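PDB 4IC4: oxysterol-binding protein homolog 3 from Saccharomyces cerevisiae, which carries lipids in a hydrophobic pocket between membranes through the cytosol, coupled to phosphoinositides, and takes part in maintaining intracellular sterol distribution. Local coordinates for residues A[85-88]-A[89-93]; A[296-300]-A[301-305]. All blocks are in the same frame, centred on the assembly; numbering follows the deposited sequence.

In the fold
Both contacts belong to the OSBP-related domain, the lipid-binding part of Osh3, and each sits at one end of a short helix. Contact 1 (85-93) comes first along the chain and ends helix 83-88 in a turn that leads to helix 94-104; contact 2 (296-305) follows much later, after strand 281-284, and starts helix 300-305. Their centres lie about 27 Å apart and their nearest atoms about 11 Å, without touching. Contact 1 is peripheral, about 22 Å from the centre of the chain, against strand 177-189; contact 2 is buried, about 12 Å from that centre, against strand 127-132, with the F298 side chain about 10 Å from that of K118 in the phosphoinositide site.

Contact 1. Residues A[85-88]-A[89-93]; sequences LTKA and TQRPD
T89 folds its hydroxyl back onto the last turn of helix 83-88, where A88 to R91 form a type I beta turn that ends the helix. With OG1 set between its backbone N and carbonyl carbon (chi1 67°), T89 reaches the carbonyl of T86, OG1 to O 2.7 Å, while its N bonds to L85 O at 3.2 Å. T86 O accepts a second, weak bond from T89 N, so one threonine engages two carbonyls of the final turn. The T89 methyl CG2 comes within 3.4 Å of L85 O, and the T89 side chain also touches F189 on strand 177-189. A88, which is buried, points its CB away from 89-93 overall, and its side chain touches F97 and F189, joining the helix end to helix 94-104 and that strand. K87 and R91 run side by side, their CG atoms 4.0 Å apart, and both lean on F97. Q90 N bonds to K87 O at 2.9 Å. R91 N closes the beta turn onto A88 O at 3.2 Å, in a nearly straight bond of 167°. A water then donates to A88 O at 2.8 Å and to R91 O at 2.6 Å, bridging the two carbonyls.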
loop_
_atom_site.group_PDB
_atom_site.type_symbol
_atom_site.label_atom_id
_atom_site.label_comp_id
_atom_site.label_asym_id
_atom_site.label_seq_id
_atom_site.Cartn_x
_atom_site.Cartn_y
_atom_site.Cartn_z
ATOM N N LEU A 85 0.869 7.612 13.846
ATOM C CA LEU A 85 -0.419 8.294 13.916
ATOM C C LEU A 85 -0.884 8.360 15.362
ATOM O O LEU A 85 -1.400 9.385 15.818
ATOM C CB LEU A 85 -1.460 7.565 13.062
ATOM C CG LEU A 85 -1.121 7.504 11.570
ATOM C CD1 LEU A 85 -2.216 6.758 10.823
ATOM C CD2 LEU A 85 -0.951 8.919 11.025
ATOM N N THR A 86 -0.694 7.263 16.085
ATOM C CA THR A 86 -1.084 7.212 17.483
ATOM C C THR A 86 -0.268 8.246 18.261
ATOM O O THR A 86 -0.811 8.980 19.086
ATOM C CB THR A 86 -0.859 5.803 18.056
ATOM O OG1 THR A 86 -1.656 4.868 17.317
ATOM C CG2 THR A 86 -1.253 5.754 19.533
ATOM N N LYS A 87 1.030 8.322 17.977
ATOM C CA LYS A 87 1.889 9.286 18.659
ATOM C C LYS A 87 1.462 10.707 18.306
ATOM O O LYS A 87 1.525 11.613 19.142
ATOM C CB LYS A 87 3.353 9.078 18.264
ATOM C CG LYS A 87 4.312 10.047 18.941
ATOM C CD LYS A 87 5.769 9.782 18.576
ATOM C CE LYS A 87 6.269 8.457 19.129
ATOM N NZ LYS A 87 5.607 7.288 18.491
ATOM N N ALA A 88 1.020 10.895 17.067
ATOM C CA ALA A 88 0.582 12.206 16.611
ATOM C C ALA A 88 -0.570 12.734 17.460
ATOM O O ALA A 88 -0.603 13.919 17.795
ATOM C CB ALA A 88 0.170 12.138 15.136
ATOM N N THR A 89 -1.508 11.860 17.817
ATOM C CA THR A 89 -2.659 12.267 18.623
ATOM C C THR A 89 -2.271 12.608 20.057
ATOM O O THR A 89 -3.104 13.081 20.829
ATOM C CB THR A 89 -3.747 11.162 18.695
ATOM O OG1 THR A 89 -3.250 10.038 19.434
ATOM C CG2 THR A 89 -4.159 10.719 17.298
ATOM N N GLN A 90 -1.010 12.377 20.409
ATOM C CA GLN A 90 -0.546 12.642 21.767
ATOM C C GLN A 90 0.494 13.760 21.837
ATOM O O GLN A 90 1.008 14.070 22.913
ATOM C CB GLN A 90 0.030 11.354 22.360
ATOM C CG GLN A 90 -0.878 10.146 22.168
ATOM C CD GLN A 90 -0.211 8.832 22.530
ATOM O OE1 GLN A 90 1.010 8.696 22.445
ATOM N NE2 GLN A 90 -1.015 7.846 22.916
ATOM N N ARG A 91 0.791 14.372 20.695
ATOM C CA ARG A 91 1.781 15.446 20.633
ATOM C C ARG A 91 1.154 16.796 20.292
ATOM O O ARG A 91 0.092 16.859 19.678
ATOM C CB ARG A 91 2.845 15.099 19.590
ATOM C CG ARG A 91 3.633 13.838 19.908
ATOM C CD ARG A 91 4.811 14.129 20.820
ATOM N NE ARG A 91 5.824 14.932 20.138
ATOM C CZ ARG A 91 7.022 15.210 20.640
ATOM N NH1 ARG A 91 7.877 15.948 19.944
ATOM N NH2 ARG A 91 7.370 14.750 21.835
ATOM N N PRO A 92 1.812 17.898 20.690
ATOM C CA PRO A 92 1.302 19.245 20.416
ATOM C C PRO A 92 1.477 19.681 18.960
ATOM O O PRO A 92 0.787 20.585 18.488
ATOM C CB PRO A 92 2.103 20.111 21.383
ATOM C CG PRO A 92 3.430 19.422 21.407
ATOM C CD PRO A 92 3.035 17.960 21.513
ATOM N N ASP A 93 2.402 19.030 18.259
ATOM C CA ASP A 93 2.686 19.332 16.856
ATOM C C ASP A 93 2.414 18.074 16.031
ATOM O O ASP A 93 3.322 17.500 15.430
ATOM C CB ASP A 93 4.151 19.751 16.708
ATOM C CG ASP A 93 5.116 18.672 17.171
ATOM O OD1 ASP A 93 4.891 18.088 18.253
ATOM O OD2 ASP A 93 6.105 18.413 16.459
HETATM O O HOH W 1 -2.144 15.963 18.815
#

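Contact 2. Residues A[296-300]-A[301-305]; sequences YGFTK and FTANL
The F298 ring receives the methyl of T302 over one face: CG2 lies 3.4 Å from the ring centroid and only 5° off the ring normal, a CH-pi contact. A303 N approaches the ring obliquely, A303 CB lies 4.4 Å from F298 CD2, and I34 also touches the F298 side chain. T302 can serve both the ring and the loop because its CG2 is anti to the backbone N, which places OG1 beside that N, facing T299. T302 OG1 accepts the N-H of T299 at 3.1 Å (155°). It also lies 2.9 Å from T299 OG1, and is hydrogen-bonded to E77, so this buried hydroxyl has more than one polar partner. T299 is the N-cap of helix 300-305, and its carbonyl O takes the N-H of A303 at 3.0 Å, opening the helical bonding pattern. Replacing F298 by an alanine would probably leave the T302 methyl without its aromatic platform and open a gap between the loop and the first turn. The F298 side chain lies about 10 Å from that of K118, which binds phosphatidylinositol 4-phosphate. The loop is tied to V289 and D287 by backbone bonds from F298 and K300, while N304 OD1 accepts a hydrogen bond from the backbone N of N32. F301 touches L130 and R132, and L305 touches F128, seating the helix against strand 127-132, and F298 meets strand 66-67 through E67.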
loop_
_atom_site.group_PDB
_atom_site.type_symbol
_atom_site.label_atom_id
_atom_site.label_comp_id
_atom_site.label_asym_id
_atom_site.label_seq_id
_atom_site.Cartn_x
_atom_site.Cartn_y
_atom_site.Cartn_z
ATOM N N TYR A 296 12.465 -10.985 -2.415
ATOM C CA TYR A 296 11.779 -9.810 -2.950
ATOM C C TYR A 296 12.051 -8.494 -2.225
ATOM O O TYR A 296 11.380 -7.499 -2.489
ATOM C CB TYR A 296 10.264 -10.056 -2.943
ATOM C CG TYR A 296 9.828 -11.320 -3.650
ATOM C CD1 TYR A 296 9.714 -11.356 -5.039
ATOM C CD2 TYR A 296 9.539 -12.476 -2.931
ATOM C CE1 TYR A 296 9.321 -12.514 -5.698
ATOM C CE2 TYR A 296 9.147 -13.650 -3.583
ATOM C CZ TYR A 296 9.041 -13.655 -4.966
ATOM O OH TYR A 296 8.651 -14.796 -5.625
ATOM N N GLY A 297 13.024 -8.480 -1.320
ATOM C CA GLY A 297 13.316 -7.256 -0.590
ATOM C C GLY A 297 12.222 -6.902 0.405
ATOM O O GLY A 297 12.121 -5.761 0.852
ATOM N N PHE A 298 11.412 -7.896 0.754
ATOM C CA PHE A 298 10.300 -7.730 1.695
ATOM C C PHE A 298 10.709 -7.266 3.090
ATOM O O PHE A 298 11.784 -7.617 3.582
ATOM C CB PHE A 298 9.578 -9.067 1.900
ATOM C CG PHE A 298 8.468 -9.349 0.923
ATOM C CD1 PHE A 298 8.377 -8.689 -0.300
ATOM C CD2 PHE A 298 7.532 -10.336 1.224
ATOM C CE1 PHE A 298 7.368 -9.016 -1.209
ATOM C CE2 PHE A 298 6.528 -10.667 0.326
ATOM C CZ PHE A 298 6.444 -10.008 -0.890
ATOM N N THR A 299 9.837 -6.490 3.728
ATOM C CA THR A 299 10.068 -6.091 5.111
ATOM C C THR A 299 9.404 -7.216 5.904
ATOM O O THR A 299 8.705 -8.060 5.330
ATOM C CB THR A 299 9.353 -4.769 5.507
ATOM O OG1 THR A 299 7.937 -4.987 5.596
ATOM C CG2 THR A 299 9.641 -3.674 4.495
ATOM N N LYS A 300 9.623 -7.253 7.211
ATOM C CA LYS A 300 8.975 -8.277 8.012
ATOM C C LYS A 300 7.467 -8.071 7.915
ATOM O O LYS A 300 6.707 -9.033 7.871
ATOM C CB LYS A 300 9.436 -8.204 9.468
ATOM C CG LYS A 300 10.830 -8.762 9.664
ATOM C CD LYS A 300 11.261 -8.717 11.118
ATOM C CE LYS A 300 12.648 -9.316 11.282
ATOM N NZ LYS A 300 13.102 -9.269 12.698
ATOM N N PHE A 301 7.043 -6.811 7.859
ATOM C CA PHE A 301 5.620 -6.492 7.761
ATOM C C PHE A 301 5.061 -7.059 6.451
ATOM O O PHE A 301 3.978 -7.648 6.432
ATOM C CB PHE A 301 5.416 -4.971 7.810
ATOM C CG PHE A 301 3.975 -4.547 7.966
ATOM C CD1 PHE A 301 3.347 -4.595 9.208
ATOM C CD2 PHE A 301 3.252 -4.080 6.873
ATOM C CE1 PHE A 301 2.024 -4.179 9.362
ATOM C CE2 PHE A 301 1.922 -3.658 7.021
ATOM C CZ PHE A 301 1.313 -3.708 8.265
ATOM N N THR A 302 5.800 -6.892 5.357
ATOM C CA THR A 302 5.346 -7.411 4.069
ATOM C C THR A 302 5.185 -8.926 4.140
ATOM O O THR A 302 4.196 -9.484 3.667
ATOM C CB THR A 302 6.353 -7.125 2.939
ATOM O OG1 THR A 302 6.855 -5.791 3.060
ATOM C CG2 THR A 302 5.676 -7.294 1.577
ATOM N N ALA A 303 6.178 -9.588 4.729
ATOM C CA ALA A 303 6.170 -11.038 4.852
ATOM C C ALA A 303 5.006 -11.562 5.679
ATOM O O ALA A 303 4.597 -12.716 5.527
ATOM C CB ALA A 303 7.492 -11.508 5.452
ATOM N N ASN A 304 4.468 -10.712 6.548
ATOM C CA ASN A 304 3.361 -11.102 7.407
ATOM C C ASN A 304 1.978 -10.852 6.823
ATOM O O ASN A 304 0.986 -11.360 7.340
ATOM C CB ASN A 304 3.483 -10.391 8.758
ATOM C CG ASN A 304 4.616 -10.943 9.594
ATOM O OD1 ASN A 304 4.956 -12.121 9.479
ATOM N ND2 ASN A 304 5.194 -10.109 10.452
ATOM N N LEU A 305 1.919 -10.085 5.740
ATOM C CA LEU A 305 0.649 -9.751 5.103
ATOM C C LEU A 305 -0.187 -10.946 4.657
ATOM O O LEU A 305 -1.401 -10.987 4.880
ATOM C CB LEU A 305 0.901 -8.847 3.889
ATOM C CG LEU A 305 1.371 -7.415 4.156
ATOM C CD1 LEU A 305 1.875 -6.810 2.856
ATOM C CD2 LEU A 305 0.233 -6.587 4.746
#